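Local structure of PHOX (Pseudomonas fluorescens, 4A9V) at residues N473-S477 / F503-G507. The protein hydrolyses phosphate monoesters as an alkaline phosphatase, a beta-propeller enzyme with a complex iron-calcium cofactor. Residues are numbered along the deposited sequence.
Sequences NMFNS and FAGMG
Residues 473-477 form a loop that is extended through Met474, Phe475 and Asn476 and leads into strand 478-483; Ser477 has positive phi (59/59). Residues 503-507 hold a type II beta turn from Phe503 to Met506, closed by Met506 N to Phe503 O at 3.0 Å. Gly505 takes the positive-phi corner (96/-7), where a CB would jam against the carbonyl of Ala504 and clash with Met474 CE. The closest pair of CA atoms is that of Phe475 and Met506, 5.5 Å apart.

Met506 (m, t, t) lays its thioether along the 474-476 backbone. Its CE is 3.4 Å from Phe475 O and 4.0 Å from Met474 CB. Met474 (p, t, t) reaches the turn itself, with CE 3.3 Å from Ala504 O.

The contact joins two loops of one antiparallel propeller blade, strands 478-483, 489-493, 510-514 and 521-526. One loop leads into the first strand; the other links the second and third. Phe475 CB points away from the turn, and its ring packs on Gln510 and Leu512 of the third strand.

Asn476 (chi1 78°) directs CB toward the turn. Its ND2 makes a weak hydrogen bond to Met506 SD (3.6 Å) and lies 3.6 Å from Phe503 CD1. Its OD1 accepts from Ser477 OG (3.0 Å) and from Asp496 N. The Asn476 side chain is about 9 Å from a bound calcium ion.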
# COMPACT_ATOMS: atom_id res chain seq x y z
N ASN A 473 6.80 -24.16 3.05
CA ASN A 473 6.00 -22.93 3.11
C ASN A 473 6.74 -21.66 2.71
O ASN A 473 6.17 -20.57 2.77
CB ASN A 473 5.37 -22.74 4.50
CG ASN A 473 6.37 -22.28 5.54
OD1 ASN A 473 7.55 -22.11 5.25
ND2 ASN A 473 5.91 -22.13 6.78
N MET A 474 7.97 -21.79 2.24
CA MET A 474 8.83 -20.63 2.10
C MET A 474 8.37 -19.66 1.02
O MET A 474 7.80 -20.05 -0.01
CB MET A 474 10.28 -21.06 1.87
CG MET A 474 10.47 -21.96 0.68
SD MET A 474 12.20 -22.37 0.48
CE MET A 474 12.12 -23.37 -1.00
N PHE A 475 8.69 -18.40 1.24
CA PHE A 475 8.27 -17.28 0.39
C PHE A 475 9.30 -16.16 0.52
O PHE A 475 10.19 -16.21 1.38
CB PHE A 475 6.89 -16.79 0.83
CG PHE A 475 6.84 -16.29 2.25
CD1 PHE A 475 6.61 -17.17 3.30
CD2 PHE A 475 7.05 -14.95 2.54
CE1 PHE A 475 6.58 -16.71 4.61
CE2 PHE A 475 7.04 -14.50 3.85
CZ PHE A 475 6.82 -15.38 4.88
N ASN A 476 9.19 -15.14 -0.31
CA ASN A 476 10.07 -13.98 -0.16
C ASN A 476 9.32 -12.68 -0.37
O ASN A 476 8.29 -12.64 -1.05
CB ASN A 476 11.29 -14.08 -1.09
CG ASN A 476 10.97 -13.71 -2.53
OD1 ASN A 476 11.19 -12.58 -2.96
ND2 ASN A 476 10.50 -14.70 -3.30
N SER A 477 9.83 -11.63 0.27
CA SER A 477 9.34 -10.27 0.10
C SER A 477 7.86 -10.14 0.48
O SER A 477 7.04 -9.67 -0.31
CB SER A 477 9.57 -9.80 -1.33
OG SER A 477 10.94 -9.90 -1.69
N PHE A 503 15.81 -18.16 -4.78
CA PHE A 503 14.36 -18.27 -4.71
C PHE A 503 13.89 -19.62 -5.26
O PHE A 503 12.69 -19.84 -5.43
CB PHE A 503 13.71 -17.12 -5.48
CG PHE A 503 14.26 -15.77 -5.09
CD1 PHE A 503 13.99 -15.25 -3.83
CD2 PHE A 503 15.23 -15.16 -5.86
CE1 PHE A 503 14.60 -14.08 -3.41
CE2 PHE A 503 15.84 -13.99 -5.45
CZ PHE A 503 15.54 -13.46 -4.20
N ALA A 504 14.81 -20.56 -5.41
CA ALA A 504 14.45 -21.89 -5.90
C ALA A 504 13.42 -22.52 -4.97
O ALA A 504 13.66 -22.65 -3.77
CB ALA A 504 15.68 -22.77 -6.01
N GLY A 505 12.30 -22.94 -5.54
CA GLY A 505 11.25 -23.60 -4.77
C GLY A 505 10.13 -22.68 -4.29
O GLY A 505 9.16 -23.15 -3.72
N MET A 506 10.28 -21.38 -4.49
CA MET A 506 9.28 -20.43 -4.01
C MET A 506 8.16 -20.15 -5.01
O MET A 506 7.09 -19.69 -4.63
CB MET A 506 9.95 -19.13 -3.59
CG MET A 506 10.78 -19.31 -2.34
SD MET A 506 11.72 -17.84 -1.91
CE MET A 506 12.29 -18.32 -0.28
N GLY A 507 8.42 -20.37 -6.30
CA GLY A 507 7.40 -20.18 -7.32
C GLY A 507 6.92 -18.74 -7.47
O GLY A 507 7.63 -17.79 -7.16